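Local coordinates for putative GH105 family protein (Salmonella enterica subsp. enterica serovar Paratyphi A, PDB 3QWT), which is of unknown function but, as a possible GH105 member, probably hydrolyses glycosides that carry an unsaturated uronyl residue at the non-reducing end, at residues K306-R309 with E314-Y317; R326-H331 with M370-E375. All blocks are in the same frame, centred on the assembly; numbering follows the deposited sequence.

In the fold
Contacts 1 and 2 are in series along an alpha/alpha toroid, and their centres lie about 17 Å apart. Contact 1 is at the surface, where helix 294-309 turns back towards helix 318-330. Contact 2 is buried and packs the later part of helix 318-330 against helix 363-377. The two contacts meet directly through a salt bridge, in which Arg-309 NE of contact 1 lies 2.7 Å from Glu-375 OE2 of contact 2. Helix 294-309 therefore touches the helix that contact 2 brings in. A glycerol, probably from the crystallisation liquor, is hydrogen-bonded by Lys-306 and Arg-309.

Contact 1 (K306-R309 with E314-Y317); sequences KAVR and ERHY
Val-308 meets Glu-314, Arg-315 and Tyr-317 in the loop joining two successive helices of the alpha/alpha toroid. Helix 294-309 ends here, and residues 314-317 lead into helix 318-330. The CA atoms of Val-308 and Arg-315 come within 5.7 Å. No hydrogen bond joins the two segments, so the contact is van der Waals packing.

The two methyl groups of Val-308 meet different partners. CG1 is anti to the backbone N (chi1 167°) and faces Arg-315, 4.2 Å from its CA. CG2 is beside the backbone N. It touches the carbonyl Glu-314 O at 3.8 Å and the Tyr-317 CB at 4.0 Å.

Arg-315 starts out away from the helix, but its chain bends back. NH1 of Arg-315 ends 4.3 Å from Val-308 CG1, and the methyl group meets the guanidinium obliquely. The same NH1 makes a long, weak ion pair with Glu-144 of a second subunit. The turn thus reaches a subunit boundary.

Tyr-317 points its CB at Val-308 while its ring leads away, towards Ile-268 and Ala-269 of helix 255-272. Backbone hydrogen bonding between Ala-307 and Val-313 helps close the loop, and Val-313 also packs on Val-308.

Beyond the valine, the loop side chains pack on one another. His-316 NE2 gives a weak bond to Glu-314 OE2 (3.3 Å, 133°), which lies in the imidazole plane at its edge. Next to NE2 in the same ring, His-316 CE1 sits 3.4 Å above the plane of the Tyr-317 ring, over its centre.

Contact 2 (R326-H331 with M370-E375); sequences RGIVKH and MLCLTE
Ile-328 packs on Cys-372, and Val-329 packs on Leu-373. It is a helix-to-helix packing inside the alpha/alpha toroid, between helix 318-330 and helix 363-377. Ile-328 and Leu-373 bury the most surface, with Cys-372 next. The backbones stay well apart: the nearest CA atoms, of Ile-328 and Leu-373, are 8.7 Å from each other. Side chains alone bridge the distance, and no hydrogen bond crosses it.

Ile-328 points its CB towards the other helix. Its branch methyl CG2 does the touching and lies 4.3 Å from Cys-372 SG. The sulfur is turned between the backbone N and the carbonyl carbon of its own residue (chi1 67°). Cys-372 also rests on Ala-298 and Ala-301 of helix 294-309, so this small residue sits where three helices meet.

Leu-373 likewise directs its CB across. Its methyl CD2 does the touching, on Val-329 CG2 at 4.3 Å. Leu-373 is further covered by Ile-332 and by Leu-26 of helix 23-37. The two contacts across the segments, both at 4.3 Å, are apolar.

Away from the apolar patch, each segment has a side-chain bond to its own backbone. At the end of helix 318-330, His-331 ND1 gives a hydrogen bond to Gly-327 O (2.8 Å, 150°), which ties the ring to the last turn. In helix 363-377, Met-370, a selenomethionine, offers its carbonyl O to two donors of one residue: Thr-374 N at 2.8 Å and Thr-374 OG1 at 2.7 Å, arriving from opposite faces of the carbonyl plane.

Contact 1 (K306-R309 with E314-Y317)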
ATOM      1  N   LYS A 306      25.660  -1.045 -25.679  1.00 33.62           N
ATOM      2  CA  LYS A 306      24.747  -0.782 -24.578  1.00 36.99           C
ATOM      3  C   LYS A 306      24.317  -2.091 -23.924  1.00 41.49           C
ATOM      4  O   LYS A 306      24.208  -2.176 -22.708  1.00 37.76           O
ATOM      5  CB  LYS A 306      23.531   0.015 -25.048  1.00 36.85           C
ATOM      6  CG  LYS A 306      22.697   0.563 -23.890  1.00 38.32           C
ATOM      7  CD  LYS A 306      21.586   1.461 -24.390  1.00 31.73           C
ATOM      8  CE  LYS A 306      20.772   2.018 -23.231  1.00 35.05           C
ATOM      9  NZ  LYS A 306      20.099   3.264 -23.644  1.00 30.37           N
ATOM     10  N   ALA A 307      24.104  -3.117 -24.737  1.00 41.54           N
ATOM     11  CA  ALA A 307      23.700  -4.409 -24.211  1.00 38.39           C
ATOM     12  C   ALA A 307      24.824  -5.024 -23.371  1.00 43.30           C
ATOM     13  O   ALA A 307      24.570  -5.766 -22.425  1.00 42.52           O
ATOM     14  CB  ALA A 307      23.268  -5.338 -25.331  1.00 29.35           C
ATOM     15  N   VAL A 308      26.070  -4.709 -23.696  1.00 40.67           N
ATOM     16  CA  VAL A 308      27.154  -5.196 -22.860  1.00 44.70           C
ATOM     17  C   VAL A 308      27.149  -4.382 -21.567  1.00 46.94           C
ATOM     18  O   VAL A 308      27.170  -4.929 -20.456  1.00 46.14           O
ATOM     19  CB  VAL A 308      28.538  -5.109 -23.549  1.00 47.16           C
ATOM     20  CG1 VAL A 308      29.650  -5.321 -22.528  1.00 50.21           C
ATOM     21  CG2 VAL A 308      28.659  -6.141 -24.679  1.00 41.75           C
ATOM     22  N   ARG A 309      27.107  -3.065 -21.713  1.00 36.84           N
ATOM     23  CA  ARG A 309      27.100  -2.219 -20.543  1.00 39.08           C
ATOM     24  C   ARG A 309      26.001  -2.625 -19.552  1.00 42.99           C
ATOM     25  O   ARG A 309      26.257  -2.725 -18.349  1.00 46.40           O
ATOM     26  CB  ARG A 309      26.940  -0.761 -20.926  1.00 37.13           C
ATOM     27  CG  ARG A 309      26.450   0.066 -19.756  1.00 42.47           C
ATOM     28  CD  ARG A 309      26.711   1.518 -19.990  1.00 39.13           C
ATOM     29  NE  ARG A 309      25.845   2.091 -21.007  1.00 39.03           N
ATOM     30  CZ  ARG A 309      24.778   2.840 -20.733  1.00 45.50           C
ATOM     31  NH1 ARG A 309      24.441   3.075 -19.463  1.00 40.77           N
ATOM     32  NH2 ARG A 309      24.050   3.351 -21.723  1.00 40.38           N
ATOM     33  N   GLU A 314      26.695 -11.008 -22.509  1.00 38.10           N
ATOM     34  CA  GLU A 314      27.994 -11.151 -21.840  1.00 46.05           C
ATOM     35  C   GLU A 314      29.091 -10.217 -22.362  1.00 49.50           C
ATOM     36  O   GLU A 314      28.990  -9.683 -23.467  1.00 52.15           O
ATOM     37  CB  GLU A 314      28.468 -12.599 -21.933  1.00 60.01           C
ATOM     38  CG  GLU A 314      27.568 -13.586 -21.217  1.00 72.02           C
ATOM     39  CD  GLU A 314      27.631 -14.967 -21.839  1.00 85.56           C
ATOM     40  OE1 GLU A 314      27.477 -15.965 -21.101  1.00 90.10           O
ATOM     41  OE2 GLU A 314      27.831 -15.052 -23.073  1.00 87.94           O
ATOM     42  N   ARG A 315      30.147 -10.051 -21.564  1.00 49.99           N
ATOM     43  CA  ARG A 315      31.234  -9.112 -21.855  1.00 53.78           C
ATOM     44  C   ARG A 315      31.955  -9.356 -23.172  1.00 52.41           C
ATOM     45  O   ARG A 315      32.465  -8.412 -23.790  1.00 45.14           O
ATOM     46  CB  ARG A 315      32.299  -9.150 -20.752  1.00 65.26           C
ATOM     47  CG  ARG A 315      31.866  -8.648 -19.398  1.00 71.64           C
ATOM     48  CD  ARG A 315      32.008  -7.146 -19.268  1.00 78.34           C
ATOM     49  NE  ARG A 315      31.203  -6.680 -18.144  1.00 86.76           N
ATOM     50  CZ  ARG A 315      30.915  -5.410 -17.888  1.00 87.20           C
ATOM     51  NH1 ARG A 315      31.377  -4.450 -18.683  1.00 87.66           N
ATOM     52  NH2 ARG A 315      30.163  -5.108 -16.834  1.00 86.01           N
ATOM     53  N   HIS A 316      32.053 -10.612 -23.591  1.00 49.05           N
ATOM     54  CA  HIS A 316      32.938 -10.914 -24.710  1.00 47.80           C
ATOM     55  C   HIS A 316      32.458 -10.276 -26.003  1.00 48.98           C
ATOM     56  O   HIS A 316      33.239 -10.076 -26.935  1.00 56.07           O
ATOM     57  CB  HIS A 316      33.091 -12.409 -24.894  1.00 52.72           C
ATOM     58  CG  HIS A 316      31.828 -13.080 -25.312  1.00 56.39           C
ATOM     59  ND1 HIS A 316      31.386 -13.082 -26.616  1.00 55.27           N
ATOM     60  CD2 HIS A 316      30.901 -13.761 -24.594  1.00 55.91           C
ATOM     61  CE1 HIS A 316      30.246 -13.747 -26.688  1.00 60.63           C
ATOM     62  NE2 HIS A 316      29.929 -14.168 -25.474  1.00 57.78           N
ATOM     63  N   TYR A 317      31.177  -9.937 -26.057  1.00 44.52           N
ATOM     64  CA  TYR A 317      30.633  -9.288 -27.243  1.00 47.73           C
ATOM     65  C   TYR A 317      31.208  -7.902 -27.464  1.00 50.76           C
ATOM     66  O   TYR A 317      30.978  -7.288 -28.514  1.00 48.70           O
ATOM     67  CB  TYR A 317      29.113  -9.205 -27.180  1.00 44.72           C
ATOM     68  CG  TYR A 317      28.437 -10.488 -27.574  1.00 42.09           C
ATOM     69  CD1 TYR A 317      28.609 -11.023 -28.847  1.00 40.37           C
ATOM     70  CD2 TYR A 317      27.628 -11.166 -26.678  1.00 43.54           C
ATOM     71  CE1 TYR A 317      27.991 -12.199 -29.214  1.00 40.79           C
ATOM     72  CE2 TYR A 317      27.003 -12.344 -27.034  1.00 47.72           C
ATOM     73  CZ  TYR A 317      27.186 -12.853 -28.303  1.00 45.72           C
ATOM     74  OH  TYR A 317      26.557 -14.025 -28.643  1.00 49.58           O
TER

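Contact 2 (R326-H331 with M370-E375)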
ATOM      1  N   ARG A 326      35.876   0.993 -34.482  1.00 55.62           N
ATOM      2  CA  ARG A 326      37.081   1.335 -35.227  1.00 52.67           C
ATOM      3  C   ARG A 326      36.726   1.532 -36.698  1.00 53.60           C
ATOM      4  O   ARG A 326      37.102   2.531 -37.312  1.00 51.90           O
ATOM      5  CB  ARG A 326      38.156   0.253 -35.052  1.00 52.07           C
ATOM      6  CG  ARG A 326      38.913   0.358 -33.734  1.00 48.20           C
ATOM      7  CD  ARG A 326      39.650  -0.923 -33.386  1.00 53.18           C
ATOM      8  NE  ARG A 326      40.127  -0.885 -32.008  1.00 63.68           N
ATOM      9  CZ  ARG A 326      41.405  -0.962 -31.650  1.00 73.64           C
ATOM     10  NH1 ARG A 326      42.352  -1.110 -32.568  1.00 74.53           N
ATOM     11  NH2 ARG A 326      41.736  -0.908 -30.367  1.00 79.46           N
ATOM     12  N   GLY A 327      35.973   0.582 -37.245  1.00 53.91           N
ATOM     13  CA  GLY A 327      35.445   0.692 -38.591  1.00 52.61           C
ATOM     14  C   GLY A 327      34.666   1.976 -38.842  1.00 54.23           C
ATOM     15  O   GLY A 327      34.850   2.621 -39.882  1.00 54.81           O
ATOM     16  N   ILE A 328      33.798   2.355 -37.901  1.00 49.98           N
ATOM     17  CA  ILE A 328      32.977   3.561 -38.063  1.00 45.93           C
ATOM     18  C   ILE A 328      33.842   4.809 -38.148  1.00 48.09           C
ATOM     19  O   ILE A 328      33.593   5.701 -38.961  1.00 47.95           O
ATOM     20  CB  ILE A 328      31.949   3.754 -36.917  1.00 49.38           C
ATOM     21  CG1 ILE A 328      30.850   2.685 -36.966  1.00 43.90           C
ATOM     22  CG2 ILE A 328      31.306   5.141 -37.002  1.00 43.48           C
ATOM     23  CD1 ILE A 328      30.017   2.759 -38.229  1.00 41.89           C
ATOM     24  N   VAL A 329      34.845   4.882 -37.284  1.00 48.72           N
ATOM     25  CA  VAL A 329      35.734   6.021 -37.299  1.00 51.50           C
ATOM     26  C   VAL A 329      36.452   6.071 -38.647  1.00 55.50           C
ATOM     27  O   VAL A 329      36.556   7.132 -39.252  1.00 51.68           O
ATOM     28  CB  VAL A 329      36.744   5.974 -36.142  1.00 50.46           C
ATOM     29  CG1 VAL A 329      37.833   7.021 -36.343  1.00 45.45           C
ATOM     30  CG2 VAL A 329      36.037   6.194 -34.824  1.00 45.18           C
ATOM     31  N   LYS A 330      36.914   4.917 -39.124  1.00 55.69           N
ATOM     32  CA  LYS A 330      37.565   4.844 -40.432  1.00 61.26           C
ATOM     33  C   LYS A 330      36.687   5.404 -41.544  1.00 58.88           C
ATOM     34  O   LYS A 330      37.193   5.932 -42.537  1.00 62.57           O
ATOM     35  CB  LYS A 330      37.972   3.405 -40.763  1.00 69.11           C
ATOM     36  CG  LYS A 330      39.458   3.113 -40.584  1.00 78.70           C
ATOM     37  CD  LYS A 330      39.956   3.559 -39.206  1.00 83.44           C
ATOM     38  CE  LYS A 330      39.731   2.495 -38.129  1.00 77.63           C
ATOM     39  NZ  LYS A 330      39.903   3.048 -36.752  1.00 71.58           N
ATOM     40  N   HIS A 331      35.373   5.297 -41.376  1.00 53.75           N
ATOM     41  CA  HIS A 331      34.453   5.685 -42.437  1.00 53.64           C
ATOM     42  C   HIS A 331      33.877   7.088 -42.284  1.00 56.38           C
ATOM     43  O   HIS A 331      32.991   7.488 -43.037  1.00 57.06           O
ATOM     44  CB  HIS A 331      33.316   4.677 -42.561  1.00 48.27           C
ATOM     45  CG  HIS A 331      33.702   3.420 -43.264  1.00 51.90           C
ATOM     46  ND1 HIS A 331      34.558   2.492 -42.712  1.00 58.35           N
ATOM     47  CD2 HIS A 331      33.352   2.935 -44.479  1.00 49.69           C
ATOM     48  CE1 HIS A 331      34.715   1.486 -43.555  1.00 55.56           C
ATOM     49  NE2 HIS A 331      33.994   1.733 -44.634  1.00 53.98           N
HETATM   50  N   MSE A 370      26.711   9.152 -34.230  1.00 42.37           N
HETATM   51  CA  MSE A 370      26.887   9.787 -32.933  1.00 45.47           C
HETATM   52  C   MSE A 370      26.246   8.989 -31.821  1.00 43.25           C
HETATM   53  O   MSE A 370      26.715   9.017 -30.689  1.00 51.24           O
HETATM   54  CB  MSE A 370      26.505  11.284 -32.926  1.00 51.77           C
HETATM   55  CG  MSE A 370      25.068  11.654 -33.240  1.00 60.37           C
HETATM   56 SE   MSE A 370      24.944  13.594 -33.666  0.58 62.48          SE
HETATM   57  CE  MSE A 370      24.938  13.433 -35.592  1.00 39.76           C
ATOM     58  N   LEU A 371      25.195   8.249 -32.149  1.00 38.04           N
ATOM     59  CA  LEU A 371      24.603   7.340 -31.182  1.00 35.86           C
ATOM     60  C   LEU A 371      25.680   6.391 -30.676  1.00 39.53           C
ATOM     61  O   LEU A 371      25.972   6.352 -29.477  1.00 40.14           O
ATOM     62  CB  LEU A 371      23.454   6.538 -31.805  1.00 39.33           C
ATOM     63  CG  LEU A 371      22.003   6.970 -31.600  1.00 48.51           C
ATOM     64  CD1 LEU A 371      21.102   5.940 -32.252  1.00 51.90           C
ATOM     65  CD2 LEU A 371      21.651   7.127 -30.107  1.00 42.61           C
ATOM     66  N   CYS A 372      26.276   5.629 -31.595  1.00 39.17           N
ATOM     67  CA  CYS A 372      27.240   4.606 -31.203  1.00 40.80           C
ATOM     68  C   CYS A 372      28.485   5.243 -30.608  1.00 45.65           C
ATOM     69  O   CYS A 372      29.080   4.700 -29.681  1.00 49.75           O
ATOM     70  CB  CYS A 372      27.602   3.685 -32.378  1.00 39.34           C
ATOM     71  SG  CYS A 372      28.541   4.444 -33.754  1.00 44.85           S
ATOM     72  N   LEU A 373      28.868   6.407 -31.122  1.00 42.44           N
ATOM     73  CA  LEU A 373      30.078   7.046 -30.632  1.00 42.69           C
ATOM     74  C   LEU A 373      29.847   7.601 -29.224  1.00 45.43           C
ATOM     75  O   LEU A 373      30.769   7.627 -28.399  1.00 45.38           O
ATOM     76  CB  LEU A 373      30.606   8.117 -31.603  1.00 35.61           C
ATOM     77  CG  LEU A 373      31.180   7.618 -32.933  1.00 39.17           C
ATOM     78  CD1 LEU A 373      31.556   8.790 -33.842  1.00 35.19           C
ATOM     79  CD2 LEU A 373      32.377   6.720 -32.707  1.00 36.18           C
ATOM     80  N   THR A 374      28.615   8.005 -28.929  1.00 48.19           N
ATOM     81  CA  THR A 374      28.296   8.505 -27.587  1.00 41.75           C
ATOM     82  C   THR A 374      28.289   7.401 -26.548  1.00 44.12           C
ATOM     83  O   THR A 374      28.776   7.572 -25.431  1.00 47.56           O
ATOM     84  CB  THR A 374      26.958   9.234 -27.550  1.00 44.26           C
ATOM     85  OG1 THR A 374      27.017  10.375 -28.413  1.00 51.83           O
ATOM     86  CG2 THR A 374      26.658   9.694 -26.136  1.00 40.76           C
ATOM     87  N   GLU A 375      27.726   6.258 -26.913  1.00 45.73           N
ATOM     88  CA  GLU A 375      27.770   5.110 -26.036  1.00 42.53           C
ATOM     89  C   GLU A 375      29.238   4.700 -25.819  1.00 42.26           C
ATOM     90  O   GLU A 375      29.630   4.301 -24.718  1.00 36.58           O
ATOM     91  CB  GLU A 375      26.911   3.971 -26.604  1.00 39.57           C
ATOM     92  CG  GLU A 375      26.982   2.658 -25.827  1.00 38.55           C
ATOM     93  CD  GLU A 375      26.411   2.728 -24.406  1.00 37.12           C
ATOM     94  OE1 GLU A 375      25.428   3.444 -24.184  1.00 37.37           O
ATOM     95  OE2 GLU A 375      26.936   2.038 -23.506  1.00 41.53           O
TER